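Local atomic coordinates of PHOX (Pseudomonas fluorescens, PDB entry 4A9V), a protein that hydrolyses phosphate monoesters as an alkaline phosphatase of the PhoX family, a beta-propeller enzyme that relies on a complex iron-calcium cofactor. Residues A[22-27]-A[523-528]; A[490-495]-A[531-536]; A[506-511]-A[527-532]; A[550-555]-A[569-574]. All blocks are in the same frame, centred on the assembly; numbering follows the deposited sequence.

Contact 1: residues A[22-27]-A[523-528]; sequences DTISLP and RFMVGP
Ser25 and Val526 make one antiparallel hydrogen-bonded pair: Ser25 N donates to Val526 O over 2.9 Å, nearly straight at 168°, and Val526 N returns a bond of 3.0 Å to a lone pair of Ser25 O. Beside this bridge Pro27 covers one face of the Phe524 ring, a CH-pi contact with CD 4.2 Å from the centroid and displaced toward the rim. Leu26 runs alongside the same ring, its CD2 3.7 Å from Phe524 CE2, and this methyl also packs on Met525 CG. An alanine at Phe524 would remove the face under Pro27 and the flank beside Leu26, and would probably loosen this end of 22-27. Toward the other end Ile24 CG2 crosses Met525 CG at 3.8 Å, while Ile24 CD1 lies beside the ring of Pro528. Asp22 OD1 rests 3.3 Å from Pro528 CB, its carboxylate held by Ser558 OG, Ile529 N and Thr559 N. Farther out, Trp490 meets Phe524 edge-to-face, and Met525 and Ile24 reach Ile549. Two successive residues, Phe524 and Met525, stand opposite the single Met511, a classic beta bulge on the outermost strand of a four-stranded propeller blade; 22-27 lies along that strand, leading to 30-37 of the next blade.

Contact 2: residues A[490-495]-A[531-536]; sequences WILTDG and CEVTGI. With LI (lithium ion), chain G; CA (calcium ion), chain R.
Asp494 and Glu532 form a metal site, occupied here by lithium and in another structure of this protein by a third calcium. Asp494 OD1 and Glu532 OE1 each bind the lithium at 2.4 Å, with three waters completing the coordination. Asp494 OD1 and Glu532 OE1 are 3.1 Å apart, a repulsion that the shared ion probably offsets, and the carboxylates stack with planes 21° apart. Asp494 OD2 turns to the neighbouring calcium, also bound by Glu387 and Asp479, so one carboxylate bridges two metals. A water on that calcium donates to Glu532 OE2, and His551 NE2 bonds to Glu532 OE1. An alanine at Glu532 would remove a lithium ligand and probably weaken the site, leaving His551 without this partner. Behind the metals, Val533 N donates to Thr493 O over 3.3 Å, nearly along the C=O axis. Leu492 CD2 touches Val533 CG1 (4.0 Å) and Gly535 O (3.6 Å), and Ile536 CD1 reaches Trp490 CB at 3.6 Å. The strand segments 490-493 and 532-536 have N-to-C directions 138° apart and belong to different sheets: the first lies between strands 478-483 and 510-514, the second borders strand 544-550.

Contact 3: residues A[506-511]-A[527-532]; sequences MGNNQM and GPIGCE. With LI (lithium ion), chain G.
Three hydrogen bonds join the segments, two of them from asparagine amides. Gly527 N points almost straight at Asn509 O (2.9 Å, 173°), extending the pairing of strands 510-514 and 521-526 by one backbone bond. Asn509 ND2 donates to a lone pair of Cys531 O over 2.9 Å at 169°, and Asn508 ND2 does the same to Gly527 O over 3.0 Å at 160°. In both cases the acceptor lies close to the amide plane. Both side chains have CG beside the backbone N and anti to the carbonyl carbon, which sends the amides across to 527-532. The other end of the Asn509 amide, OD1, is held by Thr493 OG1 and Gly495 N. One amide thus ties the residue before Glu532 to the residue after Asp494, and as a second-shell group it is likely to position these two lithium ligands. The 527-532 segment is the link by which a propeller passes from the outermost strand of one blade, 521-526, to the first strand of the next, 532-538. It folds into a type II beta turn from Pro528 to Cys531, with Gly530 at positive phi. Two waters fill in: one accepts from Asn509 N and donates to Pro528 O and Cys531 O, the other connects Asn508 OD1 with Gly530 N. Gln510 NE2 braces the strand entry by donating to Asn508 O at 3.1 Å, its OE1 being taken by Arg523 NE. Packing is slight: Ile529 CG1 comes 4.0 Å from Asn508 ND2, and the Asn508 side chain also touches Val526.

Contact 4: residues A[550-555]-A[569-574]; sequences QHPGEN and PRSSVM
The chain leaves strand 544-550 at Gln550 and enters a type II beta turn from His551 to Glu554, with Gly553 at a phi of 70°, while 569-571 comes back alongside and leads into strand 572-578. The two segments are thus the ends of the long loop joining two neighbouring antiparallel strands of one propeller blade. Where they meet, His551 N donates to Ser571 OG over 2.9 Å, somewhat bent at 145°. The hydroxyl stands beside its own backbone N, anti to the carbonyl carbon, and is also hydrogen-bonded to Asn67 OD1, so it joins the turn to a third part of the chain. Pro552 wedges against the returning chain just before strand 572-578: its CG lies 3.6 Å from Arg570 C, and its CD the same distance, 3.6 Å, from Ser571 OG. Its carbonyl in turn meets the ring of Pro569, whose CG comes 3.4 Å from Pro552 O. The two proline rings touch at Pro552 CG and Pro569 CB, 4.1 Å apart. A CB on Gly553 would lie very near Pro569 CG, a second reason for glycine there. The His551 ring takes no part in this packing: ND1 bonds to Gly530 O and NE2 to Glu532 OE1. Glu554 OE1 sits 3.2 Å above the ring plane, toward the rim; these acceptors may favour a protonated imidazole, although the nearby metal ion would work against it. The Arg570 guanidinium bonds to Trp38 O, forms a salt bridge with Glu562 and makes a cation-pi contact with Phe49. Ser572 OG donates to Arg570 O at 2.9 Å from above the carbonyl plane, 42° out of it.

In the fold
From the N terminus, contact 1 spans the longest stretch of chain, bringing the loop before strand 30-37 onto strand 521-526. Contact 2 opens within that span but closes beyond it, at 531-536, so the two cross. Contact 3 is a short closure, from 506-511 to 527-532; it shares Gly527 and Pro528 with contact 1, and Cys531 and Glu532 with contact 2, knitting the three together. Contact 4 follows in series, closing the loop between strands 544-550 and 572-578, and meets contacts 2 and 3 through His551. Contacts 1 to 3 join the blade that runs from strand 478-483 to strand 521-526 to the closing blade, in which N-terminal strand 30-37 pairs with C-terminal strand 572-578.

Contact 1: residues A[22-27]-A[523-528]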
loop_
_atom_site.group_PDB
_atom_site.type_symbol
_atom_site.label_atom_id
_atom_site.label_comp_id
_atom_site.label_asym_id
_atom_site.label_seq_id
_atom_site.Cartn_x
_atom_site.Cartn_y
_atom_site.Cartn_z
ATOM N N ASP A 22 -8.872 21.078 9.817
ATOM C CA ASP A 22 -9.514 19.765 9.830
ATOM C C ASP A 22 -10.489 19.648 8.657
ATOM O O ASP A 22 -11.662 19.312 8.833
ATOM C CB ASP A 22 -10.240 19.560 11.162
ATOM C CG ASP A 22 -10.609 18.115 11.416
ATOM O OD1 ASP A 22 -9.856 17.221 10.969
ATOM O OD2 ASP A 22 -11.598 17.877 12.149
ATOM N N THR A 23 -9.959 19.892 7.460
ATOM C CA THR A 23 -10.746 19.982 6.232
ATOM C C THR A 23 -9.915 19.456 5.059
ATOM O O THR A 23 -8.696 19.315 5.173
ATOM C CB THR A 23 -11.136 21.440 5.920
ATOM O OG1 THR A 23 -9.956 22.205 5.646
ATOM C CG2 THR A 23 -11.893 22.064 7.085
ATOM N N ILE A 24 -10.558 19.280 3.907
ATOM C CA ILE A 24 -9.862 19.139 2.634
ATOM C C ILE A 24 -9.669 20.517 2.006
ATOM O O ILE A 24 -10.621 21.267 1.846
ATOM C CB ILE A 24 -10.698 18.283 1.654
ATOM C CG1 ILE A 24 -10.939 16.878 2.206
ATOM C CG2 ILE A 24 -10.035 18.240 0.288
ATOM C CD1 ILE A 24 -9.736 15.974 2.126
ATOM N N SER A 25 -8.438 20.830 1.631
ATOM C CA SER A 25 -8.129 22.035 0.878
ATOM C C SER A 25 -7.689 21.646 -0.526
ATOM O O SER A 25 -6.897 20.713 -0.686
ATOM C CB SER A 25 -7.000 22.803 1.578
ATOM O OG SER A 25 -7.346 23.104 2.919
ATOM N N LEU A 26 -8.152 22.403 -1.520
ATOM C CA LEU A 26 -7.911 22.103 -2.932
ATOM C C LEU A 26 -7.603 23.406 -3.668
ATOM O O LEU A 26 -7.817 24.484 -3.123
ATOM C CB LEU A 26 -9.146 21.443 -3.541
ATOM C CG LEU A 26 -9.387 20.002 -3.108
ATOM C CD1 LEU A 26 -10.839 19.620 -3.344
ATOM C CD2 LEU A 26 -8.457 19.046 -3.836
ATOM N N PRO A 27 -7.225 23.321 -4.950
ATOM C CA PRO A 27 -7.059 24.549 -5.714
ATOM C C PRO A 27 -8.401 25.157 -6.079
ATOM O O PRO A 27 -9.439 24.497 -6.000
ATOM C CB PRO A 27 -6.289 24.094 -6.973
ATOM C CG PRO A 27 -5.828 22.694 -6.683
ATOM C CD PRO A 27 -6.857 22.140 -5.743
ATOM N N ARG A 523 1.746 21.415 -4.982
ATOM C CA ARG A 523 0.818 20.893 -3.985
ATOM C C ARG A 523 -0.615 21.053 -4.469
ATOM O O ARG A 523 -1.008 22.136 -4.918
ATOM C CB ARG A 523 1.006 21.603 -2.641
ATOM C CG ARG A 523 0.258 20.933 -1.505
ATOM C CD ARG A 523 0.440 21.654 -0.177
ATOM N NE ARG A 523 1.826 21.639 0.279
ATOM C CZ ARG A 523 2.646 22.686 0.261
ATOM N NH1 ARG A 523 2.248 23.864 -0.204
ATOM N NH2 ARG A 523 3.859 22.579 0.781
ATOM N N PHE A 524 -1.384 19.970 -4.385
ATOM C CA PHE A 524 -2.740 19.917 -4.932
ATOM C C PHE A 524 -3.818 19.870 -3.845
ATOM O O PHE A 524 -4.864 20.496 -4.005
ATOM C CB PHE A 524 -2.876 18.706 -5.866
ATOM C CG PHE A 524 -4.263 18.506 -6.407
ATOM C CD1 PHE A 524 -4.713 19.231 -7.493
ATOM C CD2 PHE A 524 -5.106 17.560 -5.851
ATOM C CE1 PHE A 524 -6.000 19.057 -7.971
ATOM C CE2 PHE A 524 -6.380 17.358 -6.348
ATOM C CZ PHE A 524 -6.820 18.091 -7.427
ATOM N N MET A 525 -3.611 19.070 -2.800
ATOM C CA MET A 525 -4.624 18.860 -1.767
ATOM C C MET A 525 -3.943 18.769 -0.410
ATOM O O MET A 525 -2.862 18.195 -0.282
ATOM C CB MET A 525 -5.408 17.567 -2.036
ATOM C CG MET A 525 -6.563 17.335 -1.078
ATOM S SD MET A 525 -7.395 15.758 -1.359
ATOM C CE MET A 525 -6.291 14.651 -0.499
ATOM N N VAL A 526 -4.601 19.310 0.609
ATOM C CA VAL A 526 -4.219 19.061 1.987
ATOM C C VAL A 526 -5.388 18.423 2.719
ATOM O O VAL A 526 -6.545 18.791 2.505
ATOM C CB VAL A 526 -3.791 20.356 2.714
ATOM C CG1 VAL A 526 -3.345 20.022 4.127
ATOM C CG2 VAL A 526 -2.695 21.084 1.945
ATOM N N GLY A 527 -5.083 17.393 3.501
ATOM C CA GLY A 527 -6.089 16.659 4.245
ATOM C C GLY A 527 -6.274 17.161 5.662
ATOM O O GLY A 527 -5.591 18.093 6.106
ATOM N N PRO A 528 -7.176 16.508 6.397
ATOM C CA PRO A 528 -7.571 16.953 7.723
ATOM C C PRO A 528 -6.609 16.490 8.823
ATOM O O PRO A 528 -5.566 15.880 8.558
ATOM C CB PRO A 528 -8.962 16.335 7.894
ATOM C CG PRO A 528 -8.926 15.099 7.059
ATOM C CD PRO A 528 -8.099 15.489 5.862
#

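Contact 2: residues A[490-495]-A[531-536]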
loop_
_atom_site.group_PDB
_atom_site.type_symbol
_atom_site.label_atom_id
_atom_site.label_comp_id
_atom_site.label_asym_id
_atom_site.label_seq_id
_atom_site.Cartn_x
_atom_site.Cartn_y
_atom_site.Cartn_z
ATOM N N TRP A 490 1.024 11.623 -9.316
ATOM C CA TRP A 490 0.398 12.080 -8.084
ATOM C C TRP A 490 1.103 11.454 -6.908
ATOM O O TRP A 490 1.408 10.260 -6.916
ATOM C CB TRP A 490 -1.081 11.706 -8.101
ATOM C CG TRP A 490 -1.832 12.340 -9.240
ATOM C CD1 TRP A 490 -1.978 11.863 -10.535
ATOM C CD2 TRP A 490 -2.502 13.633 -9.224
ATOM N NE1 TRP A 490 -2.701 12.740 -11.294
ATOM C CE2 TRP A 490 -3.054 13.825 -10.559
ATOM C CE3 TRP A 490 -2.714 14.604 -8.261
ATOM C CZ2 TRP A 490 -3.794 14.944 -10.892
ATOM C CZ3 TRP A 490 -3.442 15.737 -8.612
ATOM C CH2 TRP A 490 -3.989 15.891 -9.890
ATOM N N ILE A 491 1.468 12.290 -5.935
ATOM C CA ILE A 491 2.306 11.918 -4.797
ATOM C C ILE A 491 1.518 12.165 -3.510
ATOM O O ILE A 491 1.005 13.265 -3.300
ATOM C CB ILE A 491 3.578 12.794 -4.741
ATOM C CG1 ILE A 491 4.420 12.633 -6.007
ATOM C CG2 ILE A 491 4.389 12.468 -3.498
ATOM C CD1 ILE A 491 5.462 13.720 -6.199
ATOM N N LEU A 492 1.363 11.130 -2.691
ATOM C CA LEU A 492 0.529 11.194 -1.496
ATOM C C LEU A 492 1.449 11.046 -0.288
ATOM O O LEU A 492 2.400 10.274 -0.339
ATOM C CB LEU A 492 -0.500 10.056 -1.528
ATOM C CG LEU A 492 -1.611 10.163 -2.579
ATOM C CD1 LEU A 492 -1.140 10.020 -4.022
ATOM C CD2 LEU A 492 -2.682 9.131 -2.295
ATOM N N THR A 493 1.178 11.765 0.797
ATOM C CA THR A 493 2.095 11.747 1.930
ATOM C C THR A 493 1.543 11.114 3.200
ATOM O O THR A 493 0.351 11.200 3.514
ATOM C CB THR A 493 2.694 13.134 2.262
ATOM O OG1 THR A 493 1.746 13.965 2.951
ATOM C CG2 THR A 493 3.158 13.839 1.023
ATOM N N ASP A 494 2.460 10.492 3.935
ATOM C CA ASP A 494 2.220 9.928 5.256
ATOM C C ASP A 494 3.389 10.299 6.163
ATOM O O ASP A 494 4.257 9.479 6.464
ATOM C CB ASP A 494 2.094 8.408 5.173
ATOM C CG ASP A 494 2.093 7.761 6.537
ATOM O OD1 ASP A 494 1.598 8.412 7.480
ATOM O OD2 ASP A 494 2.643 6.640 6.678
ATOM N N GLY A 495 3.461 11.578 6.490
ATOM C CA GLY A 495 4.595 12.111 7.206
ATOM C C GLY A 495 4.217 12.761 8.511
ATOM O O GLY A 495 3.083 12.667 8.980
ATOM N N CYS A 531 -4.709 12.685 9.806
ATOM C CA CYS A 531 -4.840 11.691 8.738
ATOM C C CYS A 531 -3.504 11.431 8.059
ATOM O O CYS A 531 -2.555 12.205 8.186
ATOM C CB CYS A 531 -5.870 12.142 7.694
ATOM S SG CYS A 531 -5.248 13.263 6.420
ATOM N N GLU A 532 -3.472 10.380 7.250
ATOM C CA GLU A 532 -2.605 10.364 6.082
ATOM C C GLU A 532 -3.439 10.265 4.817
ATOM O O GLU A 532 -4.615 9.907 4.857
ATOM C CB GLU A 532 -1.572 9.227 6.146
ATOM C CG GLU A 532 -2.128 7.819 6.021
ATOM C CD GLU A 532 -1.081 6.762 6.345
ATOM O OE1 GLU A 532 -0.873 6.485 7.547
ATOM O OE2 GLU A 532 -0.466 6.210 5.404
ATOM N N VAL A 533 -2.858 10.714 3.713
ATOM C CA VAL A 533 -3.523 10.721 2.419
ATOM C C VAL A 533 -3.009 9.501 1.664
ATOM O O VAL A 533 -1.795 9.327 1.529
ATOM C CB VAL A 533 -3.196 12.023 1.665
ATOM C CG1 VAL A 533 -3.764 11.986 0.261
ATOM C CG2 VAL A 533 -3.731 13.225 2.430
ATOM N N THR A 534 -3.915 8.602 1.289
ATOM C CA THR A 534 -3.520 7.312 0.763
ATOM C C THR A 534 -4.650 6.736 -0.073
ATOM O O THR A 534 -5.816 6.977 0.211
ATOM C CB THR A 534 -3.112 6.367 1.899
ATOM O OG1 THR A 534 -2.522 5.185 1.348
ATOM C CG2 THR A 534 -4.286 6.037 2.811
ATOM N N GLY A 535 -4.299 5.955 -1.088
ATOM C CA GLY A 535 -5.290 5.416 -2.005
ATOM C C GLY A 535 -5.589 6.410 -3.110
ATOM O O GLY A 535 -5.916 7.569 -2.839
ATOM N N ILE A 536 -5.473 5.965 -4.353
ATOM C CA ILE A 536 -5.801 6.815 -5.491
ATOM C C ILE A 536 -6.340 5.973 -6.635
ATOM O O ILE A 536 -5.818 4.901 -6.938
ATOM C CB ILE A 536 -4.596 7.674 -5.933
ATOM C CG1 ILE A 536 -5.001 8.622 -7.061
ATOM C CG2 ILE A 536 -3.394 6.816 -6.315
ATOM C CD1 ILE A 536 -3.966 9.686 -7.343
HETATM LI LI LI G . 1.098 6.568 8.978
HETATM CA CA CA R . 3.916 5.261 5.153
HETATM O O HOH W 1 1.673 4.838 8.467
HETATM O O HOH W 2 1.533 4.328 5.500
HETATM O O HOH W 3 2.327 7.791 9.984
HETATM O O HOH W 4 0.136 8.779 9.892
HETATM O O HOH W 5 3.652 3.734 6.980
#

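Contact 3: residues A[506-511]-A[527-532]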
loop_
_atom_site.group_PDB
_atom_site.type_symbol
_atom_site.label_atom_id
_atom_site.label_comp_id
_atom_site.label_asym_id
_atom_site.label_seq_id
_atom_site.Cartn_x
_atom_site.Cartn_y
_atom_site.Cartn_z
ATOM N N MET A 506 5.258 22.602 6.662
ATOM C CA MET A 506 4.726 21.522 5.833
ATOM C C MET A 506 3.251 21.216 6.085
ATOM O O MET A 506 2.587 20.618 5.242
ATOM C CB MET A 506 5.563 20.265 6.013
ATOM C CG MET A 506 6.940 20.429 5.405
ATOM S SD MET A 506 8.017 19.027 5.741
ATOM C CE MET A 506 9.376 19.422 4.643
ATOM N N GLY A 507 2.749 21.569 7.264
ATOM C CA GLY A 507 1.339 21.361 7.575
ATOM C C GLY A 507 0.910 19.902 7.616
ATOM O O GLY A 507 1.713 19.004 7.871
ATOM N N ASN A 508 -0.368 19.683 7.325
ATOM C CA ASN A 508 -0.982 18.361 7.354
ATOM C C ASN A 508 -0.509 17.526 6.166
ATOM O O ASN A 508 0.024 18.063 5.186
ATOM C CB ASN A 508 -2.506 18.503 7.301
ATOM C CG ASN A 508 -3.108 19.038 8.589
ATOM O OD1 ASN A 508 -2.422 19.261 9.587
ATOM N ND2 ASN A 508 -4.418 19.237 8.567
ATOM N N ASN A 509 -0.827 16.236 6.196
ATOM C CA ASN A 509 -0.552 15.385 5.051
ATOM C C ASN A 509 -1.362 15.803 3.836
ATOM O O ASN A 509 -2.352 16.535 3.936
ATOM C CB ASN A 509 -0.788 13.920 5.413
ATOM C CG ASN A 509 0.392 13.325 6.136
ATOM O OD1 ASN A 509 1.524 13.434 5.662
ATOM N ND2 ASN A 509 0.153 12.733 7.300
ATOM N N GLN A 510 -0.870 15.419 2.670
ATOM C CA GLN A 510 -1.192 16.140 1.459
ATOM C C GLN A 510 -0.972 15.298 0.217
ATOM O O GLN A 510 -0.457 14.173 0.282
ATOM C CB GLN A 510 -0.350 17.395 1.407
ATOM C CG GLN A 510 1.134 17.125 1.415
ATOM C CD GLN A 510 1.944 18.379 1.683
ATOM O OE1 GLN A 510 2.464 19.011 0.753
ATOM N NE2 GLN A 510 2.080 18.729 2.957
ATOM N N MET A 511 -1.451 15.822 -0.900
ATOM C CA MET A 511 -1.215 15.225 -2.195
ATOM C C MET A 511 -0.646 16.287 -3.113
ATOM O O MET A 511 -1.123 17.425 -3.136
ATOM C CB MET A 511 -2.511 14.636 -2.771
ATOM C CG MET A 511 -2.334 13.948 -4.123
ATOM S SD MET A 511 -3.691 12.843 -4.566
ATOM C CE MET A 511 -5.025 14.017 -4.753
ATOM N N GLY A 527 -5.083 17.393 3.501
ATOM C CA GLY A 527 -6.089 16.659 4.245
ATOM C C GLY A 527 -6.274 17.161 5.662
ATOM O O GLY A 527 -5.591 18.093 6.106
ATOM N N PRO A 528 -7.176 16.508 6.397
ATOM C CA PRO A 528 -7.571 16.953 7.723
ATOM C C PRO A 528 -6.609 16.490 8.823
ATOM O O PRO A 528 -5.566 15.880 8.558
ATOM C CB PRO A 528 -8.962 16.335 7.894
ATOM C CG PRO A 528 -8.926 15.099 7.059
ATOM C CD PRO A 528 -8.099 15.489 5.862
ATOM N N ILE A 529 -6.940 16.828 10.057
ATOM C CA ILE A 529 -6.010 16.667 11.157
ATOM C C ILE A 529 -5.829 15.194 11.494
ATOM O O ILE A 529 -6.798 14.447 11.615
ATOM C CB ILE A 529 -6.497 17.464 12.386
ATOM C CG1 ILE A 529 -6.392 18.965 12.090
ATOM C CG2 ILE A 529 -5.702 17.099 13.632
ATOM C CD1 ILE A 529 -6.996 19.848 13.162
ATOM N N GLY A 530 -4.572 14.772 11.609
ATOM C CA GLY A 530 -4.244 13.438 12.086
ATOM C C GLY A 530 -4.314 12.344 11.034
ATOM O O GLY A 530 -4.038 11.190 11.344
ATOM N N CYS A 531 -4.709 12.685 9.806
ATOM C CA CYS A 531 -4.840 11.691 8.738
ATOM C C CYS A 531 -3.504 11.431 8.059
ATOM O O CYS A 531 -2.555 12.205 8.186
ATOM C CB CYS A 531 -5.870 12.142 7.694
ATOM S SG CYS A 531 -5.248 13.263 6.420
ATOM N N GLU A 532 -3.472 10.380 7.250
ATOM C CA GLU A 532 -2.605 10.364 6.082
ATOM C C GLU A 532 -3.439 10.265 4.817
ATOM O O GLU A 532 -4.615 9.907 4.857
ATOM C CB GLU A 532 -1.572 9.227 6.146
ATOM C CG GLU A 532 -2.128 7.819 6.021
ATOM C CD GLU A 532 -1.081 6.762 6.345
ATOM O OE1 GLU A 532 -0.873 6.485 7.547
ATOM O OE2 GLU A 532 -0.466 6.210 5.404
HETATM LI LI LI G . 1.098 6.568 8.978
HETATM O O HOH W 6 -2.485 16.794 11.433
HETATM O O HOH W 7 -2.521 15.419 8.455
HETATM O O HOH W 3 2.327 7.791 9.984
HETATM O O HOH W 4 0.136 8.779 9.892
HETATM O O HOH W 1 1.673 4.838 8.467
#

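Contact 4: residues A[550-555]-A[569-574]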
loop_
_atom_site.group_PDB
_atom_site.type_symbol
_atom_site.label_atom_id
_atom_site.label_comp_id
_atom_site.label_asym_id
_atom_site.label_seq_id
_atom_site.Cartn_x
_atom_site.Cartn_y
_atom_site.Cartn_z
ATOM N N GLN A 550 -7.142 8.511 5.534
ATOM C CA GLN A 550 -7.011 7.401 6.459
ATOM C C GLN A 550 -6.725 7.909 7.872
ATOM O O GLN A 550 -5.925 8.823 8.066
ATOM C CB GLN A 550 -5.889 6.460 5.992
ATOM C CG GLN A 550 -5.864 5.123 6.711
ATOM C CD GLN A 550 -4.579 4.363 6.483
ATOM O OE1 GLN A 550 -3.486 4.907 6.659
ATOM N NE2 GLN A 550 -4.696 3.088 6.127
ATOM N N HIS A 551 -7.376 7.271 8.841
ATOM C CA HIS A 551 -7.239 7.585 10.269
ATOM C C HIS A 551 -7.241 9.058 10.598
ATOM O O HIS A 551 -6.449 9.511 11.416
ATOM C CB HIS A 551 -6.033 6.871 10.905
ATOM C CG HIS A 551 -4.687 7.257 10.318
ATOM N ND1 HIS A 551 -4.089 8.447 10.553
ATOM C CD2 HIS A 551 -3.801 6.525 9.535
ATOM C CE1 HIS A 551 -2.892 8.473 9.941
ATOM N NE2 HIS A 551 -2.715 7.296 9.326
ATOM N N PRO A 552 -8.223 9.813 10.079
ATOM C CA PRO A 552 -8.352 11.168 10.599
ATOM C C PRO A 552 -8.511 11.163 12.114
ATOM O O PRO A 552 -9.220 10.322 12.666
ATOM C CB PRO A 552 -9.617 11.693 9.909
ATOM C CG PRO A 552 -10.407 10.472 9.609
ATOM C CD PRO A 552 -9.397 9.413 9.282
ATOM N N GLY A 553 -7.818 12.070 12.790
ATOM C CA GLY A 553 -7.922 12.158 14.237
ATOM C C GLY A 553 -7.294 10.983 14.971
ATOM O O GLY A 553 -7.704 10.661 16.079
ATOM N N GLU A 554 -6.196 10.444 14.446
ATOM C CA GLU A 554 -5.529 9.331 15.119
ATOM C C GLU A 554 -5.088 9.672 16.545
ATOM O O GLU A 554 -5.093 8.804 17.413
ATOM C CB GLU A 554 -4.350 8.809 14.294
ATOM C CG GLU A 554 -3.165 9.755 14.215
ATOM C CD GLU A 554 -1.994 9.184 13.428
ATOM O OE1 GLU A 554 -1.991 7.971 13.109
ATOM O OE2 GLU A 554 -1.055 9.959 13.151
ATOM N N ASN A 555 -4.826 10.954 16.801
ATOM C CA ASN A 555 -4.457 11.413 18.140
ATOM C C ASN A 555 -5.516 12.309 18.780
ATOM O O ASN A 555 -5.230 13.029 19.733
ATOM C CB ASN A 555 -3.123 12.159 18.089
ATOM C CG ASN A 555 -1.967 11.255 17.719
ATOM O OD1 ASN A 555 -1.939 10.088 18.109
ATOM N ND2 ASN A 555 -1.117 11.727 16.817
ATOM N N PRO A 569 -14.415 10.977 14.119
ATOM C CA PRO A 569 -13.874 11.023 12.763
ATOM C C PRO A 569 -13.892 9.650 12.102
ATOM O O PRO A 569 -13.818 8.631 12.786
ATOM C CB PRO A 569 -12.437 11.497 12.982
ATOM C CG PRO A 569 -12.084 10.953 14.325
ATOM C CD PRO A 569 -13.351 10.967 15.140
ATOM N N ARG A 570 -14.074 9.634 10.786
ATOM C CA ARG A 570 -14.190 8.383 10.036
ATOM C C ARG A 570 -13.318 8.444 8.788
ATOM O O ARG A 570 -13.487 9.325 7.951
ATOM C CB ARG A 570 -15.643 8.131 9.631
ATOM C CG ARG A 570 -16.589 8.007 10.814
ATOM C CD ARG A 570 -18.038 8.154 10.391
ATOM N NE ARG A 570 -18.493 7.021 9.591
ATOM C CZ ARG A 570 -19.701 6.942 9.051
ATOM N NH1 ARG A 570 -20.537 7.969 9.159
ATOM N NH2 ARG A 570 -20.061 5.858 8.382
ATOM N N SER A 571 -12.438 7.458 8.633
ATOM C CA SER A 571 -11.707 7.273 7.383
ATOM C C SER A 571 -12.695 7.244 6.232
ATOM O O SER A 571 -13.757 6.617 6.328
ATOM C CB SER A 571 -10.924 5.960 7.411
ATOM O OG SER A 571 -9.886 5.993 8.372
ATOM N N SER A 572 -12.349 7.939 5.157
ATOM C CA SER A 572 -13.260 8.114 4.041
ATOM C C SER A 572 -12.520 8.063 2.722
ATOM O O SER A 572 -11.346 8.439 2.639
ATOM C CB SER A 572 -13.986 9.453 4.154
ATOM O OG SER A 572 -14.736 9.540 5.352
ATOM N N VAL A 573 -13.231 7.628 1.687
ATOM C CA VAL A 573 -12.812 7.819 0.316
ATOM C C VAL A 573 -13.523 9.053 -0.208
ATOM O O VAL A 573 -14.752 9.170 -0.099
ATOM C CB VAL A 573 -13.157 6.584 -0.545
ATOM C CG1 VAL A 573 -12.773 6.804 -1.999
ATOM C CG2 VAL A 573 -12.468 5.344 0.003
ATOM N N MET A 574 -12.740 9.974 -0.762
ATOM C CA MET A 574 -13.243 11.229 -1.300
ATOM C C MET A 574 -13.258 11.173 -2.818
ATOM O O MET A 574 -12.383 10.572 -3.431
ATOM C CB MET A 574 -12.346 12.392 -0.863
ATOM C CG MET A 574 -12.062 12.441 0.627
ATOM S SD MET A 574 -13.543 12.580 1.649
ATOM C CE MET A 574 -14.159 14.185 1.151
#